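Local coordinates for protein CaaX farnesyltransferase beta subunit Ram1 (Aspergillus fumigatus, PDB 4L9P) that probably provides the peptide-binding subunit of a zinc-dependent heterodimer that transfers a farnesyl group from farnesyl diphosphate to a cysteine near the C-terminus of target proteins, at residues 451-456 with 466-471; 462-467 with 495-500; 226-231 with 270-275; 233-238 with 279-284. All coordinates share one frame; numbering follows the deposited sequence.

Contact 1 of 4, residues 451-456 with 466-471; sequences TDSSVS and SWKHDP
The carbonyl oxygen of Ser466 is gripped twice by Thr451. Thr451 OG1 donates to Ser466 O at 2.8 Å, in the carbonyl plane and on a lone pair, and Thr451 N adds a weak, bent bond to the same oxygen. Thr451 OG1 also accepts from Ser453 N at 3.1 Å, which makes residues 451-453 an ST turn. The hydroxyl thus ties the start of a loop to its end, where the chain of the alpha-alpha toroid leaves strand 446-449 and comes back as its antiparallel partner 468-471. A chi1 of 73° sets OG1 between the backbone N and the carbonyl carbon of Thr451, where it can serve both bonds. On the other branch, Thr451 CG2 lies 3.9 Å from Lys468 CG. The two side chains cross at about a right angle, and a bend at the last lysine torsion (chi4 -57°) brings NZ to the loop. There Lys468 NZ makes a weak 3.4 Å bond to Ser453 O. A water accepts from Lys468 NZ at 2.8 Å and is also hydrogen-bonded to Ser453 OG. In one of two conformers deposited for Ser466, OG donates to Ser463 O and accepts from Thr451 N at 3.3 Å. Ser454 OG, bonded to Ser462 O, takes the N-H of Ser456 in a second ST turn. Ser453 O also lies 3.4 Å from Ser466 CA, a CA-H...O contact.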
# COMPACT_ATOMS: atom_id res chain seq x y z
N THR B 451 0.81 16.63 -18.10
CA THR B 451 0.94 17.60 -19.18
C THR B 451 1.76 18.79 -18.72
O THR B 451 2.18 18.86 -17.57
CB THR B 451 -0.45 18.09 -19.65
OG1 THR B 451 -0.99 18.97 -18.64
CG2 THR B 451 -1.41 16.93 -19.95
N ASP B 452 2.00 19.72 -19.65
CA ASP B 452 2.70 20.97 -19.33
C ASP B 452 1.72 22.07 -18.96
O ASP B 452 2.10 23.26 -18.93
CB ASP B 452 3.58 21.40 -20.52
CG ASP B 452 2.78 21.64 -21.83
OD1 ASP B 452 1.56 21.40 -21.85
OD2 ASP B 452 3.39 22.05 -22.87
N SER B 453 0.47 21.69 -18.70
CA SER B 453 -0.58 22.64 -18.33
C SER B 453 -1.17 22.35 -16.97
O SER B 453 -1.87 21.37 -16.80
CB SER B 453 -1.68 22.59 -19.39
OG SER B 453 -2.61 23.63 -19.14
N SER B 454 -0.84 23.18 -15.99
CA SER B 454 -1.28 22.92 -14.63
C SER B 454 -2.36 23.82 -14.16
O SER B 454 -2.38 24.97 -14.55
CB SER B 454 -0.06 22.98 -13.68
OG SER B 454 -0.46 22.71 -12.33
N VAL B 455 -3.30 23.32 -13.37
CA VAL B 455 -4.28 24.21 -12.74
C VAL B 455 -3.68 24.99 -11.58
O VAL B 455 -4.25 25.98 -11.14
CB VAL B 455 -5.59 23.52 -12.28
CG1 VAL B 455 -6.28 22.80 -13.42
CG2 VAL B 455 -5.35 22.59 -11.14
N SER B 456 -2.52 24.56 -11.08
CA SER B 456 -1.87 25.32 -10.01
C SER B 456 -1.13 26.52 -10.57
O SER B 456 -0.52 26.44 -11.66
CB SER B 456 -0.87 24.46 -9.22
OG SER B 456 -0.15 25.25 -8.25
N SER B 466 -1.31 18.81 -13.16
CA SER B 466 -1.26 18.85 -14.62
C SER B 466 -1.88 17.60 -15.23
O SER B 466 -1.96 17.47 -16.46
CB SER B 466 0.18 19.00 -15.08
OG SER B 466 0.86 17.75 -15.04
N TRP B 467 -2.31 16.61 -14.41
CA TRP B 467 -2.84 15.35 -14.96
C TRP B 467 -4.17 15.57 -15.65
O TRP B 467 -5.06 16.27 -15.14
CB TRP B 467 -3.01 14.36 -13.77
CG TRP B 467 -1.71 13.79 -13.31
CD1 TRP B 467 -0.78 14.39 -12.46
CD2 TRP B 467 -1.13 12.55 -13.74
NE1 TRP B 467 0.31 13.54 -12.31
CE2 TRP B 467 0.14 12.42 -13.08
CE3 TRP B 467 -1.57 11.50 -14.57
CZ2 TRP B 467 0.94 11.29 -13.21
CZ3 TRP B 467 -0.74 10.39 -14.74
CH2 TRP B 467 0.50 10.31 -14.09
N LYS B 468 -4.28 14.95 -16.83
CA LYS B 468 -5.48 15.03 -17.67
C LYS B 468 -5.87 13.63 -18.08
O LYS B 468 -5.14 12.66 -17.80
CB LYS B 468 -5.22 15.94 -18.90
CG LYS B 468 -4.95 17.38 -18.40
CD LYS B 468 -5.18 18.43 -19.38
CE LYS B 468 -4.57 19.79 -18.96
NZ LYS B 468 -5.00 20.40 -17.65
N HIS B 469 -7.02 13.51 -18.72
CA HIS B 469 -7.52 12.16 -19.02
C HIS B 469 -8.27 12.19 -20.34
O HIS B 469 -8.84 13.23 -20.73
CB HIS B 469 -8.47 11.65 -17.92
CG HIS B 469 -9.51 12.63 -17.51
ND1 HIS B 469 -10.72 12.75 -18.19
CD2 HIS B 469 -9.55 13.55 -16.52
CE1 HIS B 469 -11.43 13.72 -17.66
NE2 HIS B 469 -10.76 14.22 -16.63
N ASP B 470 -8.19 11.08 -21.05
CA ASP B 470 -8.99 10.85 -22.28
C ASP B 470 -9.66 9.50 -22.10
O ASP B 470 -9.10 8.60 -21.45
CB ASP B 470 -8.13 10.69 -23.59
CG ASP B 470 -7.17 11.88 -23.90
OD1 ASP B 470 -6.20 11.70 -24.66
OD2 ASP B 470 -7.34 12.95 -23.40
N PRO B 471 -10.85 9.27 -22.65
CA PRO B 471 -11.43 7.93 -22.50
C PRO B 471 -10.66 6.89 -23.28
O PRO B 471 -10.23 7.14 -24.41
CB PRO B 471 -12.89 8.06 -23.01
CG PRO B 471 -12.93 9.30 -23.63
CD PRO B 471 -11.77 10.19 -23.32
O HOH W 1 -4.79 23.14 -17.89

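Contact 2 of 4, residues 462-467 with 495-500; sequences SSAFSW and HPIFVI
Phe465 and Phe498 meet across the tightly packed side of this buried contact, with CZ of Phe465 3.5 Å from CZ of Phe498. Their planes differ by only 23°, but the rings are slid apart and barely overlap. Helix 251-263 and helix 502-513 of the alpha-alpha toroid both touch this pair, through Leu263 and through Arg509 and Ala505. Trp467 carries the neighbouring part. Pro496 CG sits over one face of its six-membered ring, offset toward the rim, 3.6 Å from Trp467 CE3 in a CH-pi contact. Ile497 crosses the indole at about a right angle, and its CD1 also reaches Ala464 CB at 4.0 Å. Outside the pair, Ile497 O is hydrogen-bonded to Tyr255 OH, a residue of the isoprenoid-analogue pocket.

The other side is more polar, with a water between the segments. It donates to Trp467 O at 3.0 Å and accepts a weak bond from His495 NE2 at 3.2 Å. CG of His495 is anti to the backbone N (chi1 -167°), which starts the imidazole toward residues 462-467. The stronger partner of NE2 is Ala464 O, 2.8 Å from His495 NE2 and close to the ring plane; the bond is bent at the hydrogen (133°), as suits an N-H with two acceptors. Phe498 CD2 covers one imidazole face, and Trp467 meets the ring obliquely. Ile497 N donates to His495 ND1 at 3.1 Å. ND1 therefore works as an acceptor and NE2 as a donor, consistent with a neutral imidazole carrying its proton on NE2.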
# COMPACT_ATOMS: atom_id res chain seq x y z
N SER B 462 3.38 21.45 -9.20
CA SER B 462 2.74 21.83 -10.46
C SER B 462 2.38 20.62 -11.33
O SER B 462 1.27 20.57 -11.89
CB SER B 462 3.61 22.85 -11.22
OG SER B 462 3.02 23.26 -12.42
N SER B 463 3.28 19.64 -11.39
CA SER B 463 3.00 18.48 -12.21
C SER B 463 1.79 17.71 -11.69
O SER B 463 0.96 17.21 -12.46
CB SER B 463 4.26 17.61 -12.23
OG SER B 463 4.03 16.42 -12.98
N ALA B 464 1.66 17.63 -10.37
CA ALA B 464 0.53 16.89 -9.78
C ALA B 464 -0.80 17.46 -10.19
O ALA B 464 -1.78 16.74 -10.23
CB ALA B 464 0.60 16.90 -8.24
N PHE B 465 -0.82 18.76 -10.49
CA PHE B 465 -2.06 19.42 -10.93
C PHE B 465 -2.15 19.56 -12.45
O PHE B 465 -2.97 20.35 -12.96
CB PHE B 465 -2.29 20.74 -10.18
CG PHE B 465 -2.56 20.52 -8.69
CD1 PHE B 465 -3.82 20.05 -8.29
CD2 PHE B 465 -1.57 20.69 -7.73
CE1 PHE B 465 -4.08 19.77 -6.94
CE2 PHE B 465 -1.85 20.39 -6.35
CZ PHE B 465 -3.09 19.95 -5.99
N SER B 466 -1.31 18.81 -13.16
CA SER B 466 -1.26 18.85 -14.62
C SER B 466 -1.88 17.60 -15.23
O SER B 466 -1.96 17.47 -16.46
CB SER B 466 0.18 19.00 -15.08
OG SER B 466 0.86 17.75 -15.04
N TRP B 467 -2.31 16.61 -14.41
CA TRP B 467 -2.84 15.35 -14.96
C TRP B 467 -4.17 15.57 -15.65
O TRP B 467 -5.06 16.27 -15.14
CB TRP B 467 -3.01 14.36 -13.77
CG TRP B 467 -1.71 13.79 -13.31
CD1 TRP B 467 -0.78 14.39 -12.46
CD2 TRP B 467 -1.13 12.55 -13.74
NE1 TRP B 467 0.31 13.54 -12.31
CE2 TRP B 467 0.14 12.42 -13.08
CE3 TRP B 467 -1.57 11.50 -14.57
CZ2 TRP B 467 0.94 11.29 -13.21
CZ3 TRP B 467 -0.74 10.39 -14.74
CH2 TRP B 467 0.50 10.31 -14.09
N HIS B 495 -8.34 11.08 -10.33
CA HIS B 495 -6.95 11.51 -10.42
C HIS B 495 -6.05 10.41 -9.83
O HIS B 495 -6.30 9.94 -8.72
CB HIS B 495 -6.84 12.77 -9.54
CG HIS B 495 -5.59 13.54 -9.74
ND1 HIS B 495 -4.35 13.07 -9.34
CD2 HIS B 495 -5.37 14.74 -10.34
CE1 HIS B 495 -3.42 13.97 -9.66
NE2 HIS B 495 -4.02 14.98 -10.30
N PRO B 496 -5.03 9.99 -10.55
CA PRO B 496 -4.24 8.84 -10.02
C PRO B 496 -3.45 9.12 -8.74
O PRO B 496 -3.11 8.17 -8.04
CB PRO B 496 -3.29 8.45 -11.12
CG PRO B 496 -3.50 9.53 -12.19
CD PRO B 496 -4.68 10.42 -11.90
N ILE B 497 -3.13 10.38 -8.43
CA ILE B 497 -2.44 10.67 -7.17
C ILE B 497 -3.45 10.95 -6.04
O ILE B 497 -3.27 10.45 -4.94
CB ILE B 497 -1.57 11.94 -7.30
CG1 ILE B 497 -0.49 11.71 -8.34
CG2 ILE B 497 -0.95 12.33 -5.97
CD1 ILE B 497 0.35 12.97 -8.63
N PHE B 498 -4.50 11.74 -6.31
CA PHE B 498 -5.39 12.23 -5.22
C PHE B 498 -6.56 11.30 -5.00
O PHE B 498 -7.24 11.39 -3.96
CB PHE B 498 -5.90 13.64 -5.50
CG PHE B 498 -4.76 14.66 -5.56
CD1 PHE B 498 -3.95 14.84 -4.43
CD2 PHE B 498 -4.44 15.36 -6.76
CE1 PHE B 498 -2.89 15.73 -4.44
CE2 PHE B 498 -3.36 16.28 -6.78
CZ PHE B 498 -2.58 16.48 -5.61
N VAL B 499 -6.87 10.41 -5.96
CA VAL B 499 -7.93 9.40 -5.73
C VAL B 499 -9.30 10.02 -5.43
O VAL B 499 -10.07 9.57 -4.58
CB VAL B 499 -7.52 8.29 -4.70
CG1 VAL B 499 -8.28 6.99 -5.08
CG2 VAL B 499 -6.03 8.00 -4.74
N ILE B 500 -9.60 11.08 -6.20
CA ILE B 500 -10.88 11.77 -6.27
C ILE B 500 -10.98 12.31 -7.68
O ILE B 500 -10.01 12.33 -8.43
CB ILE B 500 -10.93 12.98 -5.24
CG1 ILE B 500 -9.68 13.88 -5.34
CG2 ILE B 500 -11.15 12.46 -3.79
CD1 ILE B 500 -9.83 15.17 -4.47
O HOH W 2 -4.67 17.31 -12.39

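Contact 3 of 4, residues 226-231 with 270-275; sequences AMWKWL and LPPEAE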
# COMPACT_ATOMS: atom_id res chain seq x y z
N ALA B 226 -3.49 25.44 11.76
CA ALA B 226 -3.26 24.44 12.78
C ALA B 226 -2.91 23.10 12.11
O ALA B 226 -2.09 22.33 12.63
CB ALA B 226 -4.50 24.32 13.66
N MET B 227 -3.51 22.81 10.95
CA MET B 227 -3.11 21.60 10.22
C MET B 227 -1.63 21.61 9.85
O MET B 227 -0.94 20.57 9.97
CB MET B 227 -3.91 21.49 8.91
CG MET B 227 -3.58 20.25 8.04
SD MET B 227 -4.25 18.71 8.76
CE MET B 227 -5.98 18.88 8.36
N TRP B 228 -1.12 22.75 9.37
CA TRP B 228 0.29 22.90 9.05
C TRP B 228 1.20 22.71 10.29
O TRP B 228 2.22 21.99 10.21
CB TRP B 228 0.47 24.30 8.48
CG TRP B 228 1.86 24.72 8.12
CD1 TRP B 228 2.67 24.25 7.11
CD2 TRP B 228 2.56 25.79 8.74
NE1 TRP B 228 3.86 24.97 7.07
CE2 TRP B 228 3.82 25.93 8.07
CE3 TRP B 228 2.25 26.64 9.80
CZ2 TRP B 228 4.77 26.94 8.41
CZ3 TRP B 228 3.18 27.64 10.16
CH2 TRP B 228 4.43 27.79 9.45
N LYS B 229 0.82 23.31 11.42
CA LYS B 229 1.64 23.12 12.61
C LYS B 229 1.68 21.65 13.05
O LYS B 229 2.74 21.14 13.41
CB LYS B 229 1.11 23.99 13.77
CG LYS B 229 1.37 25.49 13.51
CD LYS B 229 0.89 26.32 14.66
CE LYS B 229 1.42 27.71 14.56
NZ LYS B 229 1.12 28.30 15.88
N TRP B 230 0.52 20.98 13.00
CA TRP B 230 0.44 19.60 13.45
C TRP B 230 1.21 18.72 12.46
O TRP B 230 2.02 17.87 12.89
CB TRP B 230 -1.03 19.16 13.58
CG TRP B 230 -1.14 17.67 13.68
CD1 TRP B 230 -0.75 16.85 14.73
CD2 TRP B 230 -1.66 16.78 12.66
NE1 TRP B 230 -0.94 15.54 14.38
CE2 TRP B 230 -1.53 15.46 13.15
CE3 TRP B 230 -2.25 17.00 11.40
CZ2 TRP B 230 -1.93 14.35 12.42
CZ3 TRP B 230 -2.66 15.94 10.66
CH2 TRP B 230 -2.52 14.60 11.19
N LEU B 231 0.99 18.88 11.15
CA LEU B 231 1.74 18.02 10.20
C LEU B 231 3.24 18.22 10.37
O LEU B 231 4.03 17.30 10.21
CB LEU B 231 1.36 18.34 8.76
CG LEU B 231 0.00 17.82 8.32
CD1 LEU B 231 -0.30 18.39 6.93
CD2 LEU B 231 -0.03 16.29 8.32
N LEU B 270 8.70 24.11 6.86
CA LEU B 270 8.24 23.60 8.16
C LEU B 270 7.90 24.75 9.09
O LEU B 270 8.52 25.83 9.03
CB LEU B 270 9.33 22.76 8.81
CG LEU B 270 9.66 21.42 8.09
CD1 LEU B 270 10.99 20.81 8.65
CD2 LEU B 270 8.49 20.42 8.21
N PRO B 271 6.95 24.54 9.99
CA PRO B 271 6.71 25.57 11.04
C PRO B 271 8.03 25.91 11.72
O PRO B 271 8.93 25.04 11.88
CB PRO B 271 5.78 24.85 12.01
CG PRO B 271 5.06 23.83 11.14
CD PRO B 271 6.04 23.37 10.12
N PRO B 272 8.15 27.16 12.19
CA PRO B 272 9.46 27.51 12.77
C PRO B 272 9.82 26.64 14.01
O PRO B 272 11.04 26.42 14.26
CB PRO B 272 9.34 29.01 13.06
CG PRO B 272 7.97 29.40 12.76
CD PRO B 272 7.25 28.30 12.03
N GLU B 273 8.82 26.07 14.71
CA GLU B 273 9.08 25.19 15.88
C GLU B 273 9.16 23.70 15.65
O GLU B 273 9.28 22.93 16.58
CB GLU B 273 7.97 25.38 16.90
CG GLU B 273 7.91 26.80 17.40
CD GLU B 273 9.18 27.17 18.10
OE1 GLU B 273 9.57 26.39 19.02
OE2 GLU B 273 9.76 28.23 17.75
N ALA B 274 9.11 23.30 14.40
CA ALA B 274 9.12 21.89 14.07
C ALA B 274 10.44 21.28 14.54
O ALA B 274 11.52 21.80 14.28
CB ALA B 274 8.95 21.70 12.57
N GLU B 275 10.34 20.15 15.20
CA GLU B 275 11.50 19.47 15.77
C GLU B 275 12.48 19.08 14.71
O GLU B 275 13.71 19.10 14.93
CB GLU B 275 11.04 18.23 16.53
CG GLU B 275 10.40 18.62 17.83
CD GLU B 275 11.39 18.90 18.92
OE1 GLU B 275 12.53 18.40 18.85
OE2 GLU B 275 11.01 19.58 19.90
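Helix 224-234 passes a type I beta turn, Pro271 to Ala274, with Lys229 CA and Pro271 CA the nearest pair of alpha carbons at 5.8 Å, and no hydrogen bond joins the two segments. The turn is closed within itself by Ala274 N donating to Pro271 O at 3.1 Å. The contact is carried by Trp228 and two successive prolines. CG of Trp228, anti to the backbone N (chi1 177°), starts the indole on its way to the loop, where Pro271 CG stands 3.9 Å from the centroid of the six-membered ring of Trp228 and 10° off its normal, a well-centred CH-pi contact. Over the same ring, Pro271 CA comes within 3.5 Å of Trp228 CZ2. This joins a toroid helix to the loop that follows helix 251-263, far out from the centre of the chain; Leu231, on the same helix, packs against Ala257 and Val260 of helix 251-263. Pro272 crosses the tryptophan at about a right angle, its CD 3.9 Å from Trp228 CH2. Pro271 CG also touches the helix backbone, 3.5 Å from Trp228 O. The indole N-H is used outside the pair, with Trp228 NE1 bonded to Ala269 O, and the ring of Phe517 meets Trp228 edge-to-face.

Contact 4 of 4, residues 233-238 with 279-284; sequences KLKQPD and NGLETF. With EDO (1,2-ethanediol), chain O.
Lys235 and Leu281 cross at about a right angle, Leu281 CD1 lying 3.7 Å from Lys235 CE. The same methyl reaches Gln236 O at 3.4 Å, so it touches both the lysine chain and the backbone beside it. Lys235 starts with CG anti to the backbone N (chi1 -179°), bends at chi2 and runs extended from there. At its end Lys235 NZ donates to Phe284 O at 2.8 Å, arriving 57° out of the carbonyl plane. Gly239 O and Asp286 O are further hydrogen-bond partners of this ammonium group, which therefore ties the chain following helix 224-234 to the loop before helix 288-293 in the alpha-alpha toroid.

A second pair, Pro237 with Asn279, crosses obliquely at the more exposed end. Here the carboxamide lies against the proline ring, with Asn279 OD1 3.5 Å from Pro237 CG. A water bridges the two backbones here, donating to Pro237 O at 2.8 Å and to Asn279 O at 3.0 Å. Next along the chain, Asp238 N donates to O1 of a 1,2-ethanediol at 2.9 Å, a molecule probably taken up from the crystallisation liquor. Asp238 also packs on Phe216 of the alpha subunit Ram2, so the contact borders the heterodimer interface.

Phe284, Gly239 and Asp286 all meet Lys235 NZ with backbone carbonyls. Three such oxygens can take the three N-H groups of a charged ammonium, consistent with a buried, protonated amine whose charge is offset by the dipoles of three carbonyls.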
# COMPACT_ATOMS: atom_id res chain seq x y z
N LYS B 233 4.83 18.55 13.05
CA LYS B 233 5.27 17.70 14.14
C LYS B 233 5.57 16.26 13.75
O LYS B 233 6.26 15.52 14.47
CB LYS B 233 4.26 17.72 15.30
CG LYS B 233 4.07 19.11 15.86
CD LYS B 233 2.99 19.09 16.92
CE LYS B 233 2.83 20.51 17.50
NZ LYS B 233 1.79 20.54 18.55
N LEU B 234 4.98 15.85 12.64
CA LEU B 234 5.14 14.46 12.17
C LEU B 234 6.41 14.25 11.37
O LEU B 234 6.81 13.11 11.14
CB LEU B 234 3.94 14.06 11.35
CG LEU B 234 2.58 14.27 12.04
CD1 LEU B 234 1.45 13.79 11.14
CD2 LEU B 234 2.38 13.57 13.43
N LYS B 235 7.03 15.34 10.88
CA LYS B 235 8.22 15.20 10.05
C LYS B 235 9.35 14.64 10.88
O LYS B 235 9.65 15.17 11.96
CB LYS B 235 8.60 16.60 9.49
CG LYS B 235 9.81 16.58 8.59
CD LYS B 235 9.55 15.93 7.23
CE LYS B 235 10.82 16.09 6.34
NZ LYS B 235 10.63 15.53 4.99
N GLN B 236 10.00 13.60 10.38
CA GLN B 236 11.06 12.91 11.11
C GLN B 236 12.44 13.23 10.57
O GLN B 236 12.59 13.63 9.41
CB GLN B 236 10.87 11.40 10.99
CG GLN B 236 9.53 10.93 11.60
CD GLN B 236 9.38 11.40 13.07
OE1 GLN B 236 8.40 12.14 13.45
NE2 GLN B 236 10.31 11.01 13.88
N PRO B 237 13.50 13.01 11.36
CA PRO B 237 14.87 13.32 10.89
C PRO B 237 15.25 12.60 9.60
O PRO B 237 16.03 13.13 8.82
CB PRO B 237 15.75 12.79 12.02
CG PRO B 237 14.85 13.01 13.23
CD PRO B 237 13.48 12.60 12.78
N ASP B 238 14.73 11.39 9.41
CA ASP B 238 15.08 10.62 8.22
C ASP B 238 14.30 11.01 6.97
O ASP B 238 14.47 10.40 5.92
CB ASP B 238 14.98 9.10 8.45
CG ASP B 238 13.56 8.60 8.56
OD1 ASP B 238 12.60 9.40 8.55
OD2 ASP B 238 13.42 7.36 8.61
N ASN B 279 17.29 18.91 13.09
CA ASN B 279 18.05 17.92 12.34
C ASN B 279 18.39 18.41 10.95
O ASN B 279 18.60 17.57 10.01
CB ASN B 279 17.24 16.63 12.24
CG ASN B 279 16.80 16.12 13.61
OD1 ASN B 279 15.65 16.30 14.02
ND2 ASN B 279 17.72 15.49 14.32
N GLY B 280 18.34 19.72 10.80
CA GLY B 280 18.74 20.38 9.57
C GLY B 280 17.73 20.40 8.43
O GLY B 280 18.02 20.91 7.35
N LEU B 281 16.53 19.90 8.67
CA LEU B 281 15.50 19.94 7.62
C LEU B 281 14.77 21.29 7.65
O LEU B 281 14.58 21.90 8.72
CB LEU B 281 14.51 18.81 7.86
CG LEU B 281 15.18 17.43 7.87
CD1 LEU B 281 14.12 16.39 8.06
CD2 LEU B 281 15.92 17.12 6.57
N GLU B 282 14.39 21.82 6.49
CA GLU B 282 13.74 23.13 6.43
C GLU B 282 12.33 23.07 5.89
O GLU B 282 11.53 23.95 6.24
CB GLU B 282 14.56 24.09 5.53
CG GLU B 282 15.92 24.46 6.09
CD GLU B 282 16.64 25.37 5.14
OE1 GLU B 282 17.25 24.83 4.19
OE2 GLU B 282 16.57 26.63 5.31
N THR B 283 12.01 22.07 5.03
CA THR B 283 10.71 22.04 4.40
C THR B 283 10.13 20.65 4.54
O THR B 283 10.81 19.69 4.94
CB THR B 283 10.82 22.31 2.89
OG1 THR B 283 11.45 21.19 2.27
CG2 THR B 283 11.62 23.64 2.55
N PHE B 284 8.85 20.59 4.22
CA PHE B 284 8.14 19.29 4.32
C PHE B 284 8.73 18.24 3.40
O PHE B 284 8.60 17.03 3.68
CB PHE B 284 6.66 19.48 4.00
CG PHE B 284 5.87 19.98 5.19
CD1 PHE B 284 5.79 21.34 5.49
CD2 PHE B 284 5.27 19.08 6.07
CE1 PHE B 284 5.06 21.79 6.62
CE2 PHE B 284 4.54 19.54 7.16
CZ PHE B 284 4.45 20.88 7.46
C1 EDO O . 13.07 8.87 11.59
O1 EDO O . 14.22 9.72 11.71
C2 EDO O . 12.47 8.35 12.89
O2 EDO O . 12.18 9.22 13.98
O HOH W 3 18.24 14.67 9.42

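The four contacts form two groups. Contacts 1 and 2 share Ser466 and Trp467 and touch, Val455 N lying 3.0 Å from Phe465 O. Contact 2 is fully buried, its centre about 11 Å from that of the chain, and relies on aromatic and aliphatic packing around one imidazole; contact 1, partly buried with its centre about 18 Å out, relies on hydroxyls and ST turns. Contacts 3 and 4 are peripheral, their centres about 27 and 26 Å from the chain's, and both tie helix 224-234 and its exit to the loop between helices 251-263 and 288-293. Phe284 packs on Trp228 between them. Contact 3 is apolar and buried around Trp228 and Pro271, whereas partly buried contact 4 turns on a lysine.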